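Long-range contact in group 3 allergen SMIPP-S Yv6023A04 (PDB 3H7O), which belongs to the trypsin-like S1 peptidase family but is an inactivated protease paralogue of the scabies mite, so proteolytic activity is not expected of it: residues A[14-22]-A[45-56]. The protein carries 3 engineered substitutions. Residues are numbered along the deposited sequence; the frame is centred on the assembly and turned at random.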
loop_
_atom_site.group_PDB
_atom_site.type_symbol
_atom_site.label_atom_id
_atom_site.label_comp_id
_atom_site.label_asym_id
_atom_site.label_seq_id
_atom_site.Cartn_x
_atom_site.Cartn_y
_atom_site.Cartn_z
ATOM N N THR A 14 -2.144 8.372 2.738
ATOM C CA THR A 14 -2.686 7.040 2.995
ATOM C C THR A 14 -4.168 6.983 2.642
ATOM O O THR A 14 -4.939 7.885 2.991
ATOM C CB THR A 14 -2.495 6.616 4.480
ATOM O OG1 THR A 14 -1.134 6.840 4.877
ATOM C CG2 THR A 14 -2.839 5.139 4.688
ATOM N N VAL A 15 -4.554 5.922 1.937
ATOM C CA VAL A 15 -5.965 5.666 1.652
ATOM C C VAL A 15 -6.284 4.197 1.894
ATOM O O VAL A 15 -5.379 3.369 2.020
ATOM C CB VAL A 15 -6.379 6.066 0.194
ATOM C CG1 VAL A 15 -6.027 7.510 -0.103
ATOM C CG2 VAL A 15 -5.753 5.142 -0.840
ATOM N N ALA A 16 -7.577 3.893 1.981
ATOM C CA ALA A 16 -8.064 2.526 1.920
ATOM C C ALA A 16 -8.678 2.283 0.548
ATOM O O ALA A 16 -9.475 3.100 0.057
ATOM C CB ALA A 16 -9.096 2.271 3.018
ATOM N N VAL A 17 -8.298 1.164 -0.065
ATOM C CA VAL A 17 -8.891 0.718 -1.319
ATOM C C VAL A 17 -9.914 -0.378 -1.007
ATOM O O VAL A 17 -9.553 -1.462 -0.541
ATOM C CB VAL A 17 -7.815 0.205 -2.313
ATOM C CG1 VAL A 17 -8.466 -0.319 -3.604
ATOM C CG2 VAL A 17 -6.796 1.314 -2.626
ATOM N N ARG A 18 -11.186 -0.075 -1.249
ATOM C CA ARG A 18 -12.278 -1.006 -0.975
ATOM C C ARG A 18 -12.682 -1.768 -2.229
ATOM O O ARG A 18 -12.957 -1.164 -3.272
ATOM C CB ARG A 18 -13.497 -0.260 -0.429
ATOM C CG ARG A 18 -13.236 0.579 0.810
ATOM C CD ARG A 18 -14.544 1.149 1.353
ATOM N NE ARG A 18 -14.453 1.456 2.775
ATOM C CZ ARG A 18 -14.572 0.556 3.750
ATOM N NH1 ARG A 18 -14.790 -0.726 3.467
ATOM N NH2 ARG A 18 -14.474 0.944 5.017
ATOM N N THR A 19 -12.721 -3.092 -2.119
ATOM C CA THR A 19 -13.173 -3.961 -3.210
ATOM C C THR A 19 -14.244 -4.920 -2.705
ATOM O O THR A 19 -14.425 -5.063 -1.496
ATOM C CB THR A 19 -12.005 -4.764 -3.816
ATOM O OG1 THR A 19 -11.325 -5.477 -2.775
ATOM C CG2 THR A 19 -11.022 -3.831 -4.528
ATOM N N TYR A 20 -14.946 -5.581 -3.623
ATOM C CA TYR A 20 -16.062 -6.461 -3.257
ATOM C C TYR A 20 -16.000 -7.843 -3.916
ATOM O O TYR A 20 -16.947 -8.241 -4.597
ATOM C CB TYR A 20 -17.409 -5.780 -3.556
ATOM C CG TYR A 20 -17.574 -4.433 -2.887
ATOM C CD1 TYR A 20 -18.175 -4.323 -1.633
ATOM C CD2 TYR A 20 -17.119 -3.268 -3.504
ATOM C CE1 TYR A 20 -18.322 -3.087 -1.015
ATOM C CE2 TYR A 20 -17.255 -2.033 -2.894
ATOM C CZ TYR A 20 -17.860 -1.947 -1.653
ATOM O OH TYR A 20 -17.992 -0.722 -1.049
ATOM N N PRO A 21 -14.896 -8.587 -3.710
ATOM C CA PRO A 21 -14.847 -9.920 -4.306
ATOM C C PRO A 21 -15.748 -10.911 -3.570
ATOM O O PRO A 21 -15.747 -10.954 -2.336
ATOM C CB PRO A 21 -13.376 -10.316 -4.164
ATOM C CG PRO A 21 -12.895 -9.568 -2.973
ATOM C CD PRO A 21 -13.687 -8.291 -2.914
ATOM N N GLY A 22 -16.521 -11.680 -4.337
ATOM C CA GLY A 22 -17.386 -12.732 -3.801
ATOM C C GLY A 22 -18.462 -12.250 -2.845
ATOM O O GLY A 22 -18.714 -12.888 -1.820
ATOM N N VAL A 45 -6.681 -5.779 -6.730
ATOM C CA VAL A 45 -7.503 -5.116 -7.751
ATOM C C VAL A 45 -7.423 -5.686 -9.175
ATOM O O VAL A 45 -8.266 -5.360 -10.013
ATOM C CB VAL A 45 -7.223 -3.575 -7.802
ATOM C CG1 VAL A 45 -7.557 -2.915 -6.468
ATOM C CG2 VAL A 45 -5.769 -3.283 -8.206
ATOM N N PHE A 46 -6.431 -6.534 -9.445
ATOM C CA PHE A 46 -6.147 -6.978 -10.819
ATOM C C PHE A 46 -7.337 -7.610 -11.543
ATOM O O PHE A 46 -7.458 -7.483 -12.761
ATOM C CB PHE A 46 -4.924 -7.905 -10.865
ATOM C CG PHE A 46 -5.218 -9.329 -10.489
ATOM C CD1 PHE A 46 -5.322 -10.311 -11.471
ATOM C CD2 PHE A 46 -5.378 -9.693 -9.153
ATOM C CE1 PHE A 46 -5.591 -11.635 -11.130
ATOM C CE2 PHE A 46 -5.650 -11.011 -8.801
ATOM C CZ PHE A 46 -5.757 -11.983 -9.789
ATOM N N ASP A 47 -8.207 -8.281 -10.790
ATOM C CA ASP A 47 -9.361 -8.987 -11.353
ATOM C C ASP A 47 -10.699 -8.369 -10.936
ATOM O O ASP A 47 -11.745 -9.011 -11.041
ATOM C CB ASP A 47 -9.319 -10.464 -10.942
ATOM C CG ASP A 47 -9.298 -10.655 -9.422
ATOM O OD1 ASP A 47 -9.234 -9.650 -8.674
ATOM O OD2 ASP A 47 -9.339 -11.820 -8.974
ATOM N N GLN A 48 -10.658 -7.129 -10.458
ATOM C CA GLN A 48 -11.861 -6.438 -9.992
ATOM C C GLN A 48 -12.288 -5.368 -10.983
ATOM O O GLN A 48 -11.464 -4.574 -11.431
ATOM C CB GLN A 48 -11.616 -5.809 -8.617
ATOM C CG GLN A 48 -11.227 -6.815 -7.526
ATOM C CD GLN A 48 -12.256 -7.911 -7.359
ATOM O OE1 GLN A 48 -13.442 -7.643 -7.144
ATOM N NE2 GLN A 48 -11.812 -9.159 -7.463
ATOM N N LYS A 49 -13.574 -5.351 -11.322
ATOM C CA LYS A 49 -14.118 -4.349 -12.231
ATOM C C LYS A 49 -13.946 -2.960 -11.613
ATOM O O LYS A 49 -14.387 -2.731 -10.481
ATOM C CB LYS A 49 -15.594 -4.629 -12.516
ATOM C CG LYS A 49 -16.063 -4.173 -13.885
ATOM C CD LYS A 49 -15.782 -5.228 -14.943
ATOM N N PRO A 50 -13.300 -2.032 -12.348
ATOM C CA PRO A 50 -12.937 -0.711 -11.805
ATOM C C PRO A 50 -14.119 0.021 -11.163
ATOM O O PRO A 50 -13.964 0.652 -10.115
ATOM C CB PRO A 50 -12.438 0.053 -13.040
ATOM C CG PRO A 50 -11.964 -1.010 -13.968
ATOM C CD PRO A 50 -12.905 -2.166 -13.765
ATOM N N GLU A 51 -15.291 -0.103 -11.779
ATOM C CA GLU A 51 -16.506 0.580 -11.332
ATOM C C GLU A 51 -17.027 0.086 -9.974
ATOM O O GLU A 51 -17.933 0.686 -9.401
ATOM C CB GLU A 51 -17.601 0.474 -12.405
ATOM C CG GLU A 51 -17.319 1.263 -13.698
ATOM C CD GLU A 51 -16.218 0.657 -14.574
ATOM O OE1 GLU A 51 -15.983 -0.574 -14.516
ATOM O OE2 GLU A 51 -15.585 1.423 -15.333
ATOM N N THR A 52 -16.452 -1.003 -9.467
ATOM C CA THR A 52 -16.821 -1.522 -8.150
ATOM C C THR A 52 -15.914 -0.992 -7.040
ATOM O O THR A 52 -16.248 -1.099 -5.860
ATOM C CB THR A 52 -16.811 -3.072 -8.098
ATOM O OG1 THR A 52 -15.464 -3.558 -8.193
ATOM C CG2 THR A 52 -17.651 -3.654 -9.209
ATOM N N ILE A 53 -14.777 -0.416 -7.422
ATOM C CA ILE A 53 -13.747 -0.015 -6.458
ATOM C C ILE A 53 -14.045 1.347 -5.830
ATOM O O ILE A 53 -14.511 2.258 -6.509
ATOM C CB ILE A 53 -12.335 -0.026 -7.107
ATOM C CG1 ILE A 53 -12.068 -1.381 -7.781
ATOM C CG2 ILE A 53 -11.244 0.313 -6.069
ATOM C CD1 ILE A 53 -10.845 -1.414 -8.709
ATOM N N VAL A 54 -13.791 1.465 -4.523
ATOM C CA VAL A 54 -13.963 2.730 -3.798
ATOM C C VAL A 54 -12.672 3.121 -3.079
ATOM O O VAL A 54 -12.026 2.287 -2.432
ATOM C CB VAL A 54 -15.148 2.671 -2.775
ATOM C CG1 VAL A 54 -15.318 3.995 -2.050
ATOM C CG2 VAL A 54 -16.447 2.299 -3.473
ATOM N N ILE A 55 -12.304 4.393 -3.202
ATOM C CA ILE A 55 -11.165 4.942 -2.475
ATOM C C ILE A 55 -11.667 5.729 -1.271
ATOM O O ILE A 55 -12.366 6.730 -1.431
ATOM C CB ILE A 55 -10.303 5.894 -3.360
ATOM C CG1 ILE A 55 -9.840 5.205 -4.652
ATOM C CG2 ILE A 55 -9.121 6.485 -2.553
ATOM C CD1 ILE A 55 -8.978 3.972 -4.449
ATOM N N GLN A 56 -11.305 5.270 -0.075
ATOM C CA GLN A 56 -11.614 5.983 1.159
ATOM C C GLN A 56 -10.367 6.732 1.620
ATOM O O GLN A 56 -9.286 6.144 1.758
ATOM C CB GLN A 56 -12.114 5.025 2.249
ATOM C CG GLN A 56 -12.557 5.729 3.546
ATOM C CD GLN A 56 -13.296 4.819 4.523
ATOM O OE1 GLN A 56 -13.468 3.621 4.283
ATOM N NE2 GLN A 56 -13.744 5.395 5.634
HETATM O O HOH W 1 -14.362 -5.205 -6.316
#
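Strand 14-19 runs antiparallel to strand 54-56, their axes 4.8 Å apart at closest approach, with Ala-16/Gln-56 and Arg-18/Val-54 as hydrogen-bonded pairs and Val-17/Ile-55 as the non-hydrogen-bonded pair between them. This pairing closes the six-stranded N-terminal barrel of the trypsin-like fold: strand 26-32 lies on the far edge of 14-19, and strand 68-78 on the far edge of 54-57.

Val-17 points into the barrel and splits its two methyls between partners: CG1, anti to the backbone N (chi1 178°), reaches Ile-53 CG2 at 3.8 Å and Val-45 CG1, while CG2 lies beside Ile-55 CD1. Leu-93 from strand 91-95 packs on this same cluster.

On the other face, Arg-18 extends from CG to NE across Gln-56 and grips it side-on. Arg-18 NE and NH2 both donate to Gln-56 OE1, at 2.8 and 3.0 Å. The oxygen lies close to the guanidinium plane, which is turned 29° from the amide. The amide's rotation is fixed from its other end as well, because NE2 donates to the carbonyls of Leu-62 and Pro-66.

Past the strand, Tyr-20 turns its ring edge to Thr-52, whose carbonyl O sits 3.3 Å from Tyr-20 CE2 in the ring plane, and Val-54 CG2 lies along the same rim. One water accepts from Tyr-20 N and donates to Gln-48 OE1 and Thr-52 OG1. Gln-48, bent at chi2 (-57°), also brings NE2 to 3.8 Å from Pro-21 CB while donating to Asp-47 OD1.

The chemistry thus changes along the seam: an apolar interior, an outer face where a buried glutamine has both amide ends satisfied, and a water that joins segments 14-22 and 45-56 where direct strand pairing stops.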